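Local atomic coordinates of transcriptional regulator, MarR family (Neisseria meningitidis serogroup B, PDB entry 3G3Z), a protein that probably binds DNA as a dimeric transcription factor of the MarR family, through a winged helix-turn-helix domain in each subunit. Residues L40-S45 with P101-A106; L33-Y38 with K49-K54. One frame throughout, in Å; residues are numbered along the deposited sequence.

Contact 1: L40-S45 with P101-A106; sequences LATEGS and PLTESA
T103 points its methyl CG2 at A41 and T42, and this one carbon makes every close touch between 40-45 and 101-106, where the late part of helix 31-43 passes the long helix 93-117 in the MarR winged-helix fold. CG2 comes to 3.6 Å from CB of A41, a close methyl-to-methyl touch, and to 4.1 Å from CG2 of T42. The CB atoms of A41, T42 and T103 all head across the gap, yet the two threonine side chains run past each other in opposite directions rather than meeting head on. Short side chains suit this place, because the helices come near enough for a CA-CA distance of 7.2 Å between A41 and T103.

Both threonines solve the same problem: a polar hydroxyl beside an apolar touch. In T103 a chi1 of 58° sets OG1 between the backbone N and the carbonyl carbon, where it hydrogen bonds to O of A100 one turn back, while CG2 is left to face A41. T42 does likewise, its OG1 bonding to O of Y38 in its own helix. The contact is small, at the surface and without a hydrogen bond across it; strand 89-91 adds to the packing, with L91 lying against A41, and M3 of the second subunit packs on T42.

G44, the first residue to leave helical backbone angles, has positive phi (83°), a conformation that favours glycine, and its N makes a weak bond to O of L40, 3.1 Å long.

Contact 2: L33-Y38 with K49-K54; sequences LFAVLY and KHIGEK
I51 reaches across to A35 and V36, joining helix 48-55 to helix 31-43 in the winged helix-turn-helix domain of the MarR fold. Helix 48-55 is the first helix of the helix-turn-helix, followed after a short turn by helix 59-71, the probable DNA-recognition helix.

The segment starts on its outer side, where K49 and E53, one turn apart, suit solvent and pair through NZ and OE2 in a long salt bridge of 3.6 Å. In H50, NE2 probably hydrogen bonds OE2 of E43, which lies further along helix 31-43, while the side chain touches T39.

I51 makes the contact. Its CG2 stands anti to the backbone N and does all the close touching, 3.6 Å from O of A35, 4.3 Å from CB of A35 and 4.2 Å from CG2 of V36. The V36 and I51 side chains cross obliquely and meet through one methyl each, CG2 of both. A branched aliphatic residue fits here because the site is buried and mostly aliphatic; the carbonyl oxygen it abuts is hydrogen bonded by OG1 of T39. The small A35 allows the backbones to come close, with CA atoms of V36 and I51 6.3 Å apart, and V36 also packs on L69 of helix 59-71.

G52 follows, buried, on the side of the helix facing away from A35 and V36. K54 ends the segment with its CB directed back toward helix 31-43, and its long chain carries the charge to E43 and to D7 of the second subunit. Its backbone N closes a helical turn on O of H50, at 2.9 Å.

Helix 31-43 is common to both contacts, whose centres lie 11 Å apart: contact 2 uses its earlier turns and contact 1 its C-terminal end. Along the chain the segments alternate, 33-38, 40-45, 49-54 and 101-106, so the two contacts cross along the chain. E43, from the segment of contact 1, is the polar tie to the helix 48-55 side of contact 2. Packing joins them too, A106 against Y38 and L102 against F34. Helix 31-43 thus connects the helix-turn-helix to helix 93-117, and both contacts also touch the second subunit, placing the probable DNA-binding domain against the dimer partner.

Contact 1: L40-S45 with P101-A106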
loop_
_atom_site.group_PDB
_atom_site.type_symbol
_atom_site.label_atom_id
_atom_site.label_comp_id
_atom_site.label_asym_id
_atom_site.label_seq_id
_atom_site.Cartn_x
_atom_site.Cartn_y
_atom_site.Cartn_z
ATOM N N LEU A 40 4.498 17.204 -10.068
ATOM C CA LEU A 40 4.943 18.468 -10.642
ATOM C C LEU A 40 4.872 18.474 -12.165
ATOM O O LEU A 40 4.586 19.504 -12.770
ATOM C CB LEU A 40 6.348 18.830 -10.149
ATOM C CG LEU A 40 6.506 19.198 -8.667
ATOM C CD1 LEU A 40 7.940 19.607 -8.369
ATOM C CD2 LEU A 40 5.544 20.307 -8.247
ATOM N N ALA A 41 5.122 17.318 -12.773
ATOM C CA ALA A 41 5.117 17.193 -14.229
ATOM C C ALA A 41 3.710 17.218 -14.828
ATOM O O ALA A 41 3.520 17.680 -15.955
ATOM C CB ALA A 41 5.856 15.931 -14.658
ATOM N N THR A 42 2.732 16.746 -14.059
ATOM C CA THR A 42 1.365 16.580 -14.550
ATOM C C THR A 42 0.378 17.615 -14.004
ATOM O O THR A 42 -0.684 17.813 -14.589
ATOM C CB THR A 42 0.828 15.171 -14.213
ATOM O OG1 THR A 42 0.909 14.967 -12.799
ATOM C CG2 THR A 42 1.637 14.082 -14.933
ATOM N N GLU A 43 0.707 18.252 -12.879
ATOM C CA GLU A 43 -0.192 19.251 -12.287
ATOM C C GLU A 43 0.391 20.649 -12.344
ATOM O O GLU A 43 -0.328 21.635 -12.164
ATOM C CB GLU A 43 -0.550 18.906 -10.837
ATOM C CG GLU A 43 -1.298 17.596 -10.691
ATOM C CD GLU A 43 -1.919 17.398 -9.317
ATOM O OE1 GLU A 43 -2.776 16.494 -9.191
ATOM O OE2 GLU A 43 -1.564 18.140 -8.370
ATOM N N GLY A 44 1.695 20.727 -12.599
ATOM C CA GLY A 44 2.421 21.987 -12.528
ATOM C C GLY A 44 2.812 22.279 -11.096
ATOM O O GLY A 44 3.018 21.363 -10.294
ATOM N N SER A 45 2.894 23.562 -10.771
ATOM C CA SER A 45 3.368 24.001 -9.465
ATOM C C SER A 45 2.467 23.538 -8.332
ATOM O O SER A 45 1.246 23.617 -8.423
ATOM C CB SER A 45 3.511 25.515 -9.447
ATOM O OG SER A 45 4.485 25.901 -10.400
ATOM N N PRO A 101 10.188 11.406 -19.915
ATOM C CA PRO A 101 10.097 9.941 -20.111
ATOM C C PRO A 101 9.268 9.246 -19.044
ATOM O O PRO A 101 8.658 8.213 -19.316
ATOM C CB PRO A 101 11.552 9.460 -19.998
ATOM C CG PRO A 101 12.402 10.681 -20.074
ATOM C CD PRO A 101 11.572 11.835 -19.626
ATOM N N LEU A 102 9.254 9.810 -17.834
ATOM C CA LEU A 102 8.469 9.252 -16.740
ATOM C C LEU A 102 6.979 9.428 -16.976
ATOM O O LEU A 102 6.215 8.487 -16.800
ATOM C CB LEU A 102 8.872 9.853 -15.385
ATOM C CG LEU A 102 8.062 9.344 -14.193
ATOM C CD1 LEU A 102 8.346 7.830 -13.984
ATOM C CD2 LEU A 102 8.374 10.143 -12.932
ATOM N N THR A 103 6.561 10.629 -17.374
ATOM C CA THR A 103 5.144 10.847 -17.677
ATOM C C THR A 103 4.710 9.976 -18.847
ATOM O O THR A 103 3.594 9.451 -18.863
ATOM C CB THR A 103 4.833 12.311 -17.990
ATOM O OG1 THR A 103 5.636 12.743 -19.096
ATOM C CG2 THR A 103 5.128 13.171 -16.776
ATOM N N GLU A 104 5.603 9.801 -19.813
ATOM C CA GLU A 104 5.271 8.992 -20.981
ATOM C C GLU A 104 5.069 7.520 -20.636
ATOM O O GLU A 104 4.086 6.917 -21.059
ATOM C CB GLU A 104 6.311 9.169 -22.084
ATOM C CG GLU A 104 6.147 10.463 -22.835
ATOM C CD GLU A 104 7.339 10.773 -23.719
ATOM O OE1 GLU A 104 7.635 9.960 -24.624
ATOM O OE2 GLU A 104 7.975 11.831 -23.510
ATOM N N SER A 105 5.992 6.946 -19.867
ATOM C CA SER A 105 5.857 5.553 -19.437
ATOM C C SER A 105 4.657 5.356 -18.521
ATOM O O SER A 105 4.003 4.314 -18.583
ATOM C CB SER A 105 7.132 5.030 -18.771
ATOM O OG SER A 105 7.600 5.933 -17.802
ATOM N N ALA A 106 4.370 6.358 -17.687
ATOM C CA ALA A 106 3.181 6.340 -16.822
ATOM C C ALA A 106 1.903 6.322 -17.638
ATOM O O ALA A 106 0.983 5.553 -17.336
ATOM C CB ALA A 106 3.182 7.523 -15.880
#

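Contact 2: L33-Y38 with K49-K54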
loop_
_atom_site.group_PDB
_atom_site.type_symbol
_atom_site.label_atom_id
_atom_site.label_comp_id
_atom_site.label_asym_id
_atom_site.label_seq_id
_atom_site.Cartn_x
_atom_site.Cartn_y
_atom_site.Cartn_z
ATOM N N LEU A 33 10.194 9.835 -4.616
ATOM C CA LEU A 33 10.646 10.647 -5.749
ATOM C C LEU A 33 9.553 10.827 -6.790
ATOM O O LEU A 33 9.371 11.921 -7.347
ATOM C CB LEU A 33 11.857 9.981 -6.416
ATOM C CG LEU A 33 13.208 10.218 -5.757
ATOM C CD1 LEU A 33 14.180 9.108 -6.149
ATOM C CD2 LEU A 33 13.742 11.606 -6.145
ATOM N N PHE A 34 8.854 9.732 -7.073
ATOM C CA PHE A 34 7.726 9.731 -7.999
ATOM C C PHE A 34 6.658 10.719 -7.573
ATOM O O PHE A 34 6.158 11.507 -8.389
ATOM C CB PHE A 34 7.131 8.323 -8.101
ATOM C CG PHE A 34 5.967 8.237 -9.026
ATOM C CD1 PHE A 34 6.162 8.195 -10.407
ATOM C CD2 PHE A 34 4.671 8.222 -8.529
ATOM C CE1 PHE A 34 5.079 8.130 -11.280
ATOM C CE2 PHE A 34 3.580 8.154 -9.402
ATOM C CZ PHE A 34 3.791 8.108 -10.772
ATOM N N ALA A 35 6.329 10.689 -6.282
ATOM C CA ALA A 35 5.323 11.573 -5.722
ATOM C C ALA A 35 5.605 13.042 -6.085
ATOM O O ALA A 35 4.713 13.733 -6.565
ATOM C CB ALA A 35 5.241 11.386 -4.193
ATOM N N VAL A 36 6.843 13.499 -5.885
ATOM C CA VAL A 36 7.247 14.880 -6.231
ATOM C C VAL A 36 7.288 15.083 -7.744
ATOM O O VAL A 36 6.575 15.926 -8.284
ATOM C CB VAL A 36 8.626 15.268 -5.590
ATOM C CG1 VAL A 36 9.069 16.698 -5.998
ATOM C CG2 VAL A 36 8.538 15.183 -4.096
ATOM N N LEU A 37 8.114 14.294 -8.424
ATOM C CA LEU A 37 8.364 14.458 -9.859
ATOM C C LEU A 37 7.102 14.333 -10.725
ATOM O O LEU A 37 6.855 15.161 -11.612
ATOM C CB LEU A 37 9.428 13.448 -10.323
ATOM C CG LEU A 37 10.823 13.570 -9.678
ATOM C CD1 LEU A 37 11.648 12.317 -9.945
ATOM C CD2 LEU A 37 11.547 14.820 -10.163
ATOM N N TYR A 38 6.308 13.302 -10.461
ATOM C CA TYR A 38 5.111 13.074 -11.252
ATOM C C TYR A 38 3.998 14.090 -10.986
ATOM O O TYR A 38 3.327 14.519 -11.932
ATOM C CB TYR A 38 4.607 11.650 -11.083
ATOM C CG TYR A 38 3.525 11.281 -12.059
ATOM C CD1 TYR A 38 3.829 10.980 -13.392
ATOM C CD2 TYR A 38 2.188 11.236 -11.656
ATOM C CE1 TYR A 38 2.821 10.642 -14.297
ATOM C CE2 TYR A 38 1.176 10.897 -12.552
ATOM C CZ TYR A 38 1.497 10.598 -13.865
ATOM O OH TYR A 38 0.492 10.269 -14.744
ATOM N N LYS A 49 3.162 20.421 0.737
ATOM C CA LYS A 49 1.970 19.961 1.445
ATOM C C LYS A 49 0.967 19.259 0.527
ATOM O O LYS A 49 0.438 18.191 0.877
ATOM C CB LYS A 49 1.293 21.116 2.186
ATOM C CG LYS A 49 0.046 20.688 2.954
ATOM C CD LYS A 49 0.004 21.348 4.316
ATOM C CE LYS A 49 -1.130 22.330 4.428
ATOM N NZ LYS A 49 -2.378 21.642 4.923
ATOM N N HIS A 50 0.707 19.849 -0.639
ATOM C CA HIS A 50 -0.218 19.244 -1.609
ATOM C C HIS A 50 0.250 17.858 -2.064
ATOM O O HIS A 50 -0.538 16.905 -2.131
ATOM C CB HIS A 50 -0.401 20.157 -2.825
ATOM C CG HIS A 50 -1.194 19.529 -3.928
ATOM N ND1 HIS A 50 -2.565 19.642 -4.015
ATOM C CD2 HIS A 50 -0.813 18.758 -4.974
ATOM C CE1 HIS A 50 -2.993 18.981 -5.076
ATOM N NE2 HIS A 50 -1.951 18.436 -5.676
ATOM N N ILE A 51 1.537 17.770 -2.391
ATOM C CA ILE A 51 2.177 16.525 -2.787
ATOM C C ILE A 51 2.083 15.486 -1.664
ATOM O O ILE A 51 1.699 14.341 -1.909
ATOM C CB ILE A 51 3.660 16.790 -3.165
ATOM C CG1 ILE A 51 3.732 17.701 -4.395
ATOM C CG2 ILE A 51 4.423 15.485 -3.391
ATOM C CD1 ILE A 51 5.073 18.385 -4.566
ATOM N N GLY A 52 2.418 15.905 -0.442
ATOM C CA GLY A 52 2.385 15.037 0.740
ATOM C C GLY A 52 1.005 14.459 0.989
ATOM O O GLY A 52 0.863 13.259 1.231
ATOM N N GLU A 53 -0.012 15.318 0.907
ATOM C CA GLU A 53 -1.408 14.904 1.076
ATOM C C GLU A 53 -1.914 13.995 -0.059
ATOM O O GLU A 53 -2.496 12.938 0.202
ATOM C CB GLU A 53 -2.321 16.116 1.337
ATOM C CG GLU A 53 -2.590 16.304 2.841
ATOM C CD GLU A 53 -2.745 17.759 3.300
ATOM O OE1 GLU A 53 -3.377 18.565 2.581
ATOM O OE2 GLU A 53 -2.250 18.085 4.410
ATOM N N LYS A 54 -1.642 14.384 -1.302
ATOM C CA LYS A 54 -2.006 13.582 -2.464
ATOM C C LYS A 54 -1.469 12.141 -2.402
ATOM O O LYS A 54 -2.202 11.195 -2.679
ATOM C CB LYS A 54 -1.520 14.263 -3.745
ATOM C CG LYS A 54 -1.975 13.578 -5.026
ATOM C CD LYS A 54 -1.316 14.224 -6.237
ATOM C CE LYS A 54 -1.509 13.401 -7.516
ATOM N NZ LYS A 54 -2.834 13.639 -8.161
#